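Local coordinates for protein putative rRNA methyltransferase (PDB 4RWZ) that probably methylates 16S rRNA within the 30S ribosomal subunit, conferring resistance to aminoglycoside antibiotics, at residues W12-L17 with E92-L97; T100-P106 with E134-N140; P106-S112 with Q141-R147. All blocks are in the same frame, centred on the assembly; numbering follows the deposited sequence.

Contact 2 (T100-P106 with E134-N140) is the most central of the three, a parallel strand pair about 7 Å from the centre of the chain, held by a regular ladder of backbone hydrogen bonds. Contacts 1 and 3 each lie about 15 Å out, on opposite sides of that centre, and join the start of a helix to a loop. In contact 1 an arginine bonds to loop carbonyls beside leucines; in contact 3 helix-start amides bond to F144 O and D146 OD1 beside the W107-F144 pair. Contacts 2 and 3 share P106, where the chain passes from strand 98-104 to helix 108-115, and they touch, L103 CD2 lying 3.5 Å from L110 CD2.

Contact 1 of 3, residues W12-L17 with E92-L97; sequences WTRADL and EELAGL
R14 and E93 each have 84 Å² covered here, and L17 follows with 53 Å², out of 305 Å² summed over both segments. T13 is the N-cap of a helix that starts at R14 and runs beyond L17. It forms a capping box with D16: D16 N donates to T13 OG1 (3.2 Å) and T13 N to D16 OD2 (2.9 Å). Opposite lies a 3-10 segment, residues 92-94, followed by a type II beta turn from L94 to L97 with G96 at positive phi (67°). The backbones come closest at R14 and E93, with CA atoms 5.0 Å apart. From a sideways CA-CB bond, R14 (chi1 t, chi2 p, chi3 t) extends along the loop, and its NH1 donates to both E93 O (2.9 Å) and A95 O (3.2 Å). L97 CD2 lies over one face of the guanidinium, 3.6 Å from R14 NH2, while R14 NE forms a salt bridge with E18. The E93 side chain (chi1 m, chi2 p) folds back beside R14, its CG 3.9 Å from R14 CB; E93 OE2 is hydrogen-bonded to M1 N. L17 (chi1 t, chi2 p) points toward the loop, placing CD2 3.8 Å from L94 CD2 and 3.6 Å from L97 CD1, with Y50 and L81 of the central sheet also touching L17. The contact thus joins helix 14-21 to the loop leading into strand 98-104. Across it R14 bonds to carbonyl oxygens, with E18 of its own helix as acidic partner, so the link depends on the loop's backbone course, while buried L17, L94 and L97 make the apolar part.

Contact 2 of 3, residues T100-P106 with E134-N140; sequences TLTLNFP and ELIALLN
L103 reaches across to L135, its CD1 only 3.2 Å from L135 CD1, a very tight apolar approach on the face that also carries L101 and A137. L101 CD2 adds a contact to L135 CD1 at 3.9 Å; L101 and L135 are both t,p, whereas L103 has chi1 m and chi2 between wells (98°). The backbones are extended and parallel, their axes 4.8 Å apart at closest and 10° from alignment, in the register T100-E134, L101-L135, T102-I136, L103-A137 and N104-L138. Five 2.9 Å hydrogen bonds zip the pair: L101 N to E134 O, I136 N to L101 O, L103 N to I136 O, L138 N to L103 O and F105 N to L138 O. On the other face, T100 CG2 meets I136 CD1 at 3.8 Å, and a water bridges T100 OG1 (2.7 Å) and E134 OE1 (2.8 Å). At F105 the chain leaves the strand with phi/psi 54/56°, and the F105 ring turns its edge to N140, with F105 CD1 3.5 Å from N140 CB. P106 CG packs on L139 CD2 at 3.8 Å, while a second water links P106 O (2.8 Å) to N140 N (3.0 Å). Strand 26-31 flanks the pair beyond 98-104, and strand 207-213 beyond 133-139. These are strands 4 and 5 in the 3-2-1-4-5-7-6 order of the Rossmann-like fold characteristic of class I AdoMet-dependent methyltransferases.

Contact 3 of 3, residues P106-S112 with Q141-R147; sequences PWASLLS and QSVFDDR
An aromatic pair at the exposed margin distinguishes this contact: the edge of F144 (chi1 t) is directed at the face of the W107 six-membered ring in a T-shaped stack, centroids 4.8 Å apart and planes at 69°. F144 CB also makes a CH-pi contact, 3.9 Å from the centroid of the W107 five-membered ring and 9° off its normal. W107 is the N-cap of a helix beginning at A108, and the irregular segment 141-147 passes across that helix start with CA atoms nearest at W107-V143 (5.4 Å), A108-D145 (4.8 Å) and S109-R147 (5.5 Å). Two amides of the first turn find acceptors in this segment: A108 N donates to F144 O (3.1 Å) and S109 N to D146 OD1 (2.8 Å), with D146 in the p rotamer. D145 OD1 accepts from R147 N (3.1 Å) in an Asx turn, and the D145 carboxylate forms a salt bridge with R147, R147 NH2 lying 2.7 Å from D145 OD2 and R147 NE 2.9 Å from D145 OD1. The arginine is thereby held beside the helix, where a water joins its NH1 (2.7 Å) to S112 OG (2.9 Å). Elsewhere V143 CG2 lies 3.2 Å from P106 O, and L111 CD2 4.1 Å from Q141 CG. The loop between strand 133-139 and helix 160-172 thus packs against the N-terminal turn of helix 108-115, whose L111 also packs on L139 of strand 133-139 and on L155.

Contact 1 of 3, residues W12-L17 with E92-L97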
loop_
_atom_site.group_PDB
_atom_site.type_symbol
_atom_site.label_atom_id
_atom_site.label_comp_id
_atom_site.label_asym_id
_atom_site.label_seq_id
_atom_site.Cartn_x
_atom_site.Cartn_y
_atom_site.Cartn_z
ATOM N N TRP A 12 4.724 -0.424 -18.378
ATOM C CA TRP A 12 3.368 -0.876 -18.727
ATOM C C TRP A 12 2.500 0.340 -18.923
ATOM O O TRP A 12 2.806 1.385 -18.358
ATOM C CB TRP A 12 2.713 -1.693 -17.602
ATOM C CG TRP A 12 3.155 -3.115 -17.509
ATOM C CD1 TRP A 12 4.342 -3.642 -17.925
ATOM C CD2 TRP A 12 2.399 -4.193 -16.961
ATOM N NE1 TRP A 12 4.368 -4.996 -17.656
ATOM C CE2 TRP A 12 3.183 -5.357 -17.070
ATOM C CE3 TRP A 12 1.125 -4.286 -16.394
ATOM C CZ2 TRP A 12 2.742 -6.597 -16.624
ATOM C CZ3 TRP A 12 0.692 -5.518 -15.936
ATOM C CH2 TRP A 12 1.499 -6.659 -16.055
ATOM N N THR A 13 1.430 0.197 -19.717
ATOM C CA THR A 13 0.404 1.234 -19.864
ATOM C C THR A 13 -0.803 0.811 -19.051
ATOM O O THR A 13 -0.848 -0.314 -18.554
ATOM C CB THR A 13 -0.057 1.403 -21.332
ATOM O OG1 THR A 13 -0.624 0.170 -21.799
ATOM C CG2 THR A 13 1.103 1.774 -22.228
ATOM N N ARG A 14 -1.788 1.697 -18.919
ATOM C CA ARG A 14 -3.002 1.374 -18.180
ATOM C C ARG A 14 -3.737 0.233 -18.898
ATOM O O ARG A 14 -4.292 -0.663 -18.247
ATOM C CB ARG A 14 -3.876 2.639 -17.992
ATOM C CG ARG A 14 -5.323 2.433 -17.487
ATOM C CD ARG A 14 -5.438 2.289 -15.953
ATOM N NE ARG A 14 -6.845 2.156 -15.562
ATOM C CZ ARG A 14 -7.354 2.496 -14.374
ATOM N NH1 ARG A 14 -6.567 2.986 -13.408
ATOM N NH2 ARG A 14 -8.660 2.335 -14.148
ATOM N N ALA A 15 -3.666 0.222 -20.234
ATOM C CA ALA A 15 -4.308 -0.829 -21.029
ATOM C C ALA A 15 -3.657 -2.194 -20.799
ATOM O O ALA A 15 -4.351 -3.201 -20.763
ATOM C CB ALA A 15 -4.310 -0.470 -22.539
ATOM N N ASP A 16 -2.331 -2.210 -20.634
ATOM C CA ASP A 16 -1.597 -3.419 -20.259
ATOM C C ASP A 16 -2.097 -3.941 -18.922
ATOM O O ASP A 16 -2.377 -5.127 -18.761
ATOM C CB ASP A 16 -0.111 -3.106 -20.093
ATOM C CG ASP A 16 0.575 -2.804 -21.394
ATOM O OD1 ASP A 16 0.044 -3.218 -22.445
ATOM O OD2 ASP A 16 1.637 -2.136 -21.355
ATOM N N LEU A 17 -2.216 -3.031 -17.962
ATOM C CA LEU A 17 -2.651 -3.387 -16.626
ATOM C C LEU A 17 -4.090 -3.877 -16.694
ATOM O O LEU A 17 -4.419 -4.948 -16.156
ATOM C CB LEU A 17 -2.522 -2.188 -15.664
ATOM C CG LEU A 17 -2.991 -2.433 -14.221
ATOM C CD1 LEU A 17 -2.248 -3.653 -13.609
ATOM C CD2 LEU A 17 -2.825 -1.198 -13.349
ATOM N N GLU A 92 -0.119 6.831 -12.030
ATOM C CA GLU A 92 -1.528 7.143 -12.282
ATOM C C GLU A 92 -2.313 5.929 -12.745
ATOM O O GLU A 92 -3.532 5.873 -12.534
ATOM C CB GLU A 92 -1.649 8.299 -13.306
ATOM C CG GLU A 92 -1.054 7.919 -14.634
ATOM C CD GLU A 92 -1.061 9.053 -15.643
ATOM O OE1 GLU A 92 -1.389 10.206 -15.260
ATOM O OE2 GLU A 92 -0.727 8.779 -16.826
ATOM N N GLU A 93 -1.628 4.946 -13.342
ATOM C CA GLU A 93 -2.290 3.723 -13.785
ATOM C C GLU A 93 -2.975 2.972 -12.623
ATOM O O GLU A 93 -3.857 2.143 -12.849
ATOM C CB GLU A 93 -1.279 2.776 -14.439
ATOM C CG GLU A 93 -0.706 3.294 -15.764
ATOM C CD GLU A 93 0.494 4.177 -15.584
ATOM O OE1 GLU A 93 0.745 4.663 -14.461
ATOM O OE2 GLU A 93 1.212 4.407 -16.581
ATOM N N LEU A 94 -2.539 3.228 -11.394
ATOM C CA LEU A 94 -3.140 2.510 -10.243
ATOM C C LEU A 94 -4.293 3.291 -9.649
ATOM O O LEU A 94 -4.983 2.812 -8.746
ATOM C CB LEU A 94 -2.106 2.249 -9.152
ATOM C CG LEU A 94 -0.907 1.411 -9.553
ATOM C CD1 LEU A 94 0.019 1.301 -8.346
ATOM C CD2 LEU A 94 -1.379 0.032 -10.012
ATOM N N ALA A 95 -4.555 4.477 -10.164
ATOM C CA ALA A 95 -5.618 5.296 -9.561
ATOM C C ALA A 95 -6.966 4.644 -9.506
ATOM O O ALA A 95 -7.414 4.074 -10.496
ATOM C CB ALA A 95 -5.721 6.675 -10.285
ATOM N N GLY A 96 -7.615 4.724 -8.331
ATOM C CA GLY A 96 -8.962 4.236 -8.158
ATOM C C GLY A 96 -9.127 2.731 -8.260
ATOM O O GLY A 96 -10.249 2.275 -8.351
ATOM N N LEU A 97 -8.050 1.947 -8.206
ATOM C CA LEU A 97 -8.208 0.505 -8.395
ATOM C C LEU A 97 -8.440 -0.341 -7.147
ATOM O O LEU A 97 -9.088 -1.396 -7.248
ATOM C CB LEU A 97 -6.984 -0.107 -9.099
ATOM C CG LEU A 97 -6.683 0.271 -10.542
ATOM C CD1 LEU A 97 -5.471 -0.588 -10.971
ATOM C CD2 LEU A 97 -7.880 0.049 -11.450
#

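Contact 2 of 3, residues T100-P106 with E134-N140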
loop_
_atom_site.group_PDB
_atom_site.type_symbol
_atom_site.label_atom_id
_atom_site.label_comp_id
_atom_site.label_asym_id
_atom_site.label_seq_id
_atom_site.Cartn_x
_atom_site.Cartn_y
_atom_site.Cartn_z
ATOM N N THR A 100 -8.606 -3.005 -1.496
ATOM C CA THR A 100 -7.843 -3.006 -0.236
ATOM C C THR A 100 -6.457 -2.439 -0.470
ATOM O O THR A 100 -5.757 -2.903 -1.392
ATOM C CB THR A 100 -7.679 -4.454 0.300
ATOM O OG1 THR A 100 -8.970 -5.095 0.322
ATOM C CG2 THR A 100 -7.058 -4.436 1.705
ATOM N N LEU A 101 -6.041 -1.466 0.355
ATOM C CA LEU A 101 -4.687 -0.908 0.258
ATOM C C LEU A 101 -4.033 -1.172 1.597
ATOM O O LEU A 101 -4.524 -0.700 2.618
ATOM C CB LEU A 101 -4.770 0.600 0.056
ATOM C CG LEU A 101 -3.463 1.406 0.087
ATOM C CD1 LEU A 101 -2.680 1.002 -1.055
ATOM C CD2 LEU A 101 -3.901 2.917 -0.014
ATOM N N THR A 102 -2.926 -1.905 1.608
ATOM C CA THR A 102 -2.272 -2.255 2.865
ATOM C C THR A 102 -0.942 -1.503 3.061
ATOM O O THR A 102 -0.199 -1.231 2.095
ATOM C CB THR A 102 -2.020 -3.782 2.980
ATOM O OG1 THR A 102 -1.247 -4.218 1.838
ATOM C CG2 THR A 102 -3.384 -4.549 3.049
ATOM N N LEU A 103 -0.686 -1.090 4.312
ATOM C CA LEU A 103 0.648 -0.540 4.688
ATOM C C LEU A 103 1.071 -1.347 5.889
ATOM O O LEU A 103 0.558 -1.143 6.994
ATOM C CB LEU A 103 0.560 0.930 5.081
ATOM C CG LEU A 103 0.296 1.800 3.835
ATOM C CD1 LEU A 103 -1.119 2.048 3.833
ATOM C CD2 LEU A 103 1.060 3.089 3.744
ATOM N N ASN A 104 1.988 -2.277 5.671
ATOM C CA ASN A 104 2.439 -3.202 6.726
ATOM C C ASN A 104 3.767 -2.739 7.266
ATOM O O ASN A 104 4.766 -2.840 6.569
ATOM C CB ASN A 104 2.645 -4.592 6.136
ATOM C CG ASN A 104 1.344 -5.237 5.752
ATOM O OD1 ASN A 104 0.419 -5.214 6.538
ATOM N ND2 ASN A 104 1.252 -5.783 4.539
ATOM N N PHE A 105 3.770 -2.247 8.496
ATOM C CA PHE A 105 5.008 -1.768 9.131
ATOM C C PHE A 105 5.762 -0.719 8.326
ATOM O O PHE A 105 6.951 -0.889 8.025
ATOM C CB PHE A 105 5.931 -2.946 9.456
ATOM C CG PHE A 105 5.260 -3.965 10.347
ATOM C CD1 PHE A 105 4.963 -3.637 11.656
ATOM C CD2 PHE A 105 4.915 -5.213 9.882
ATOM C CE1 PHE A 105 4.311 -4.553 12.502
ATOM C CE2 PHE A 105 4.268 -6.123 10.737
ATOM C CZ PHE A 105 3.983 -5.766 12.039
ATOM N N PRO A 106 5.084 0.379 7.981
ATOM C CA PRO A 106 5.760 1.453 7.229
ATOM C C PRO A 106 6.939 2.027 8.040
ATOM O O PRO A 106 6.871 2.074 9.260
ATOM C CB PRO A 106 4.661 2.551 7.117
ATOM C CG PRO A 106 3.732 2.278 8.284
ATOM C CD PRO A 106 3.697 0.719 8.319
ATOM N N GLU A 134 -10.864 -0.082 1.296
ATOM C CA GLU A 134 -10.374 -0.009 2.672
ATOM C C GLU A 134 -8.860 0.199 2.714
ATOM O O GLU A 134 -8.163 -0.501 2.012
ATOM C CB GLU A 134 -10.678 -1.362 3.325
ATOM C CG GLU A 134 -10.613 -1.378 4.809
ATOM C CD GLU A 134 -10.913 -2.779 5.393
ATOM O OE1 GLU A 134 -10.987 -3.791 4.632
ATOM O OE2 GLU A 134 -11.110 -2.837 6.620
ATOM N N LEU A 135 -8.387 1.140 3.539
ATOM C CA LEU A 135 -6.981 1.259 3.880
ATOM C C LEU A 135 -6.764 0.487 5.180
ATOM O O LEU A 135 -7.514 0.632 6.110
ATOM C CB LEU A 135 -6.644 2.744 4.099
ATOM C CG LEU A 135 -5.329 3.133 4.773
ATOM C CD1 LEU A 135 -4.277 2.747 3.837
ATOM C CD2 LEU A 135 -5.257 4.659 4.934
ATOM N N ILE A 136 -5.747 -0.384 5.215
ATOM C CA ILE A 136 -5.422 -1.138 6.436
ATOM C C ILE A 136 -3.923 -0.895 6.763
ATOM O O ILE A 136 -3.057 -1.185 5.943
ATOM C CB ILE A 136 -5.570 -2.623 6.182
ATOM C CG1 ILE A 136 -7.015 -2.915 5.727
ATOM C CG2 ILE A 136 -5.272 -3.419 7.489
ATOM C CD1 ILE A 136 -7.319 -4.454 5.485
ATOM N N ALA A 137 -3.637 -0.358 7.931
ATOM C CA ALA A 137 -2.251 -0.059 8.288
ATOM C C ALA A 137 -1.896 -0.806 9.582
ATOM O O ALA A 137 -2.660 -0.770 10.576
ATOM C CB ALA A 137 -2.045 1.455 8.445
ATOM N N LEU A 138 -0.732 -1.456 9.569
ATOM C CA LEU A 138 -0.186 -2.098 10.776
ATOM C C LEU A 138 0.996 -1.252 11.205
ATOM O O LEU A 138 2.011 -1.199 10.493
ATOM C CB LEU A 138 0.317 -3.504 10.507
ATOM C CG LEU A 138 -0.748 -4.598 10.611
ATOM C CD1 LEU A 138 -1.299 -4.716 12.034
ATOM C CD2 LEU A 138 -1.873 -4.308 9.656
ATOM N N LEU A 139 0.883 -0.623 12.366
ATOM C CA LEU A 139 1.793 0.468 12.737
ATOM C C LEU A 139 2.636 0.036 13.935
ATOM O O LEU A 139 2.089 -0.392 14.949
ATOM C CB LEU A 139 1.009 1.742 13.094
ATOM C CG LEU A 139 0.049 2.307 12.027
ATOM C CD1 LEU A 139 -0.614 3.589 12.527
ATOM C CD2 LEU A 139 0.780 2.506 10.720
ATOM N N ASN A 140 3.951 0.207 13.860
ATOM C CA ASN A 140 4.799 -0.267 14.934
ATOM C C ASN A 140 5.993 0.678 14.924
ATOM O O ASN A 140 6.526 1.000 13.852
ATOM C CB ASN A 140 5.193 -1.713 14.622
ATOM C CG ASN A 140 6.092 -2.323 15.669
ATOM O OD1 ASN A 140 7.231 -1.912 15.828
ATOM N ND2 ASN A 140 5.563 -3.294 16.410
HETATM O O HOH W 1 -11.004 -4.892 2.110
HETATM O O HOH W 2 5.334 1.072 11.392
#

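Contact 3 of 3, residues P106-S112 with Q141-R147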
loop_
_atom_site.group_PDB
_atom_site.type_symbol
_atom_site.label_atom_id
_atom_site.label_comp_id
_atom_site.label_asym_id
_atom_site.label_seq_id
_atom_site.Cartn_x
_atom_site.Cartn_y
_atom_site.Cartn_z
ATOM N N PRO A 106 5.084 0.379 7.981
ATOM C CA PRO A 106 5.760 1.453 7.229
ATOM C C PRO A 106 6.939 2.027 8.040
ATOM O O PRO A 106 6.871 2.074 9.260
ATOM C CB PRO A 106 4.661 2.551 7.117
ATOM C CG PRO A 106 3.732 2.278 8.284
ATOM C CD PRO A 106 3.697 0.719 8.319
ATOM N N TRP A 107 7.987 2.455 7.380
ATOM C CA TRP A 107 9.100 3.095 8.075
ATOM C C TRP A 107 8.654 4.430 8.708
ATOM O O TRP A 107 7.560 4.918 8.416
ATOM C CB TRP A 107 10.209 3.368 7.077
ATOM C CG TRP A 107 10.998 2.129 6.715
ATOM C CD1 TRP A 107 10.830 0.857 7.184
ATOM C CD2 TRP A 107 12.089 2.094 5.806
ATOM N NE1 TRP A 107 11.787 0.019 6.604
ATOM C CE2 TRP A 107 12.567 0.767 5.762
ATOM C CE3 TRP A 107 12.716 3.069 5.028
ATOM C CZ2 TRP A 107 13.669 0.386 4.947
ATOM C CZ3 TRP A 107 13.799 2.692 4.241
ATOM C CH2 TRP A 107 14.256 1.365 4.215
ATOM N N ALA A 108 9.514 5.025 9.529
ATOM C CA ALA A 108 9.071 6.142 10.394
ATOM C C ALA A 108 8.435 7.313 9.657
ATOM O O ALA A 108 7.506 7.964 10.154
ATOM C CB ALA A 108 10.228 6.629 11.226
ATOM N N SER A 109 8.975 7.622 8.487
ATOM C CA SER A 109 8.471 8.791 7.752
ATOM C C SER A 109 7.013 8.625 7.339
ATOM O O SER A 109 6.215 9.544 7.476
ATOM C CB SER A 109 9.322 9.037 6.527
ATOM O OG SER A 109 10.435 9.805 6.932
ATOM N N LEU A 110 6.684 7.429 6.846
ATOM C CA LEU A 110 5.318 7.116 6.412
ATOM C C LEU A 110 4.436 6.848 7.574
ATOM O O LEU A 110 3.253 7.197 7.540
ATOM C CB LEU A 110 5.312 5.905 5.488
ATOM C CG LEU A 110 3.950 5.440 4.913
ATOM C CD1 LEU A 110 3.150 6.651 4.366
ATOM C CD2 LEU A 110 4.253 4.450 3.794
ATOM N N LEU A 111 4.976 6.227 8.610
ATOM C CA LEU A 111 4.271 6.071 9.870
ATOM C C LEU A 111 3.837 7.436 10.379
ATOM O O LEU A 111 2.678 7.633 10.777
ATOM C CB LEU A 111 5.192 5.416 10.913
ATOM C CG LEU A 111 4.699 5.332 12.364
ATOM C CD1 LEU A 111 3.410 4.521 12.447
ATOM C CD2 LEU A 111 5.786 4.715 13.275
ATOM N N SER A 112 4.779 8.371 10.396
ATOM C CA SER A 112 4.410 9.718 10.854
ATOM C C SER A 112 3.305 10.349 10.024
ATOM O O SER A 112 2.411 11.013 10.543
ATOM C CB SER A 112 5.613 10.664 10.815
ATOM O OG SER A 112 6.614 10.116 11.629
ATOM N N GLN A 141 6.371 1.160 16.113
ATOM C CA GLN A 141 7.390 2.186 16.232
ATOM C C GLN A 141 8.804 1.665 16.297
ATOM O O GLN A 141 9.748 2.453 16.398
ATOM C CB GLN A 141 7.111 3.054 17.465
ATOM C CG GLN A 141 5.846 3.829 17.322
ATOM C CD GLN A 141 5.705 4.872 18.374
ATOM O OE1 GLN A 141 6.669 5.213 19.060
ATOM N NE2 GLN A 141 4.493 5.390 18.523
ATOM N N SER A 142 8.966 0.369 16.151
ATOM C CA SER A 142 10.312 -0.223 16.133
ATOM C C SER A 142 10.894 -0.358 14.717
ATOM O O SER A 142 11.987 -0.907 14.545
ATOM C CB SER A 142 10.344 -1.556 16.895
ATOM O OG SER A 142 9.668 -2.614 16.206
ATOM N N VAL A 143 10.192 0.187 13.717
ATOM C CA VAL A 143 10.679 0.172 12.338
ATOM C C VAL A 143 11.923 1.089 12.170
ATOM O O VAL A 143 12.219 1.938 13.018
ATOM C CB VAL A 143 9.548 0.607 11.337
ATOM C CG1 VAL A 143 8.397 -0.376 11.374
ATOM C CG2 VAL A 143 9.021 2.037 11.667
ATOM N N PHE A 144 12.601 0.926 11.040
ATOM C CA PHE A 144 13.730 1.731 10.660
ATOM C C PHE A 144 13.289 3.197 10.596
ATOM O O PHE A 144 12.229 3.530 10.024
ATOM C CB PHE A 144 14.221 1.313 9.280
ATOM C CG PHE A 144 15.351 2.169 8.780
ATOM C CD1 PHE A 144 16.557 2.219 9.481
ATOM C CD2 PHE A 144 15.196 2.945 7.662
ATOM C CE1 PHE A 144 17.588 3.017 9.042
ATOM C CE2 PHE A 144 16.222 3.750 7.227
ATOM C CZ PHE A 144 17.413 3.794 7.927
ATOM N N ASP A 145 14.104 4.087 11.157
ATOM C CA ASP A 145 13.789 5.535 11.101
ATOM C C ASP A 145 14.487 6.209 9.905
ATOM O O ASP A 145 15.683 6.410 9.948
ATOM C CB ASP A 145 14.195 6.183 12.420
ATOM C CG ASP A 145 13.581 7.579 12.616
ATOM O OD1 ASP A 145 13.153 8.188 11.618
ATOM O OD2 ASP A 145 13.514 8.055 13.764
ATOM N N ASP A 146 13.753 6.505 8.832
ATOM C CA ASP A 146 14.312 7.100 7.639
ATOM C C ASP A 146 14.201 8.626 7.650
ATOM O O ASP A 146 14.531 9.280 6.660
ATOM C CB ASP A 146 13.621 6.548 6.392
ATOM C CG ASP A 146 12.092 6.707 6.437
ATOM O OD1 ASP A 146 11.546 6.947 7.528
ATOM O OD2 ASP A 146 11.450 6.432 5.391
ATOM N N ARG A 147 13.730 9.179 8.757
ATOM C CA ARG A 147 13.499 10.640 8.835
ATOM C C ARG A 147 14.778 11.420 8.971
ATOM O O ARG A 147 15.738 10.929 9.514
ATOM C CB ARG A 147 12.592 11.004 10.029
ATOM C CG ARG A 147 11.137 10.466 9.941
ATOM C CD ARG A 147 10.361 10.685 11.225
ATOM N NE ARG A 147 11.045 10.030 12.329
ATOM C CZ ARG A 147 10.685 10.142 13.603
ATOM N NH1 ARG A 147 9.660 10.929 13.931
ATOM N NH2 ARG A 147 11.367 9.504 14.543
HETATM O O HOH W 3 7.894 12.521 12.592
#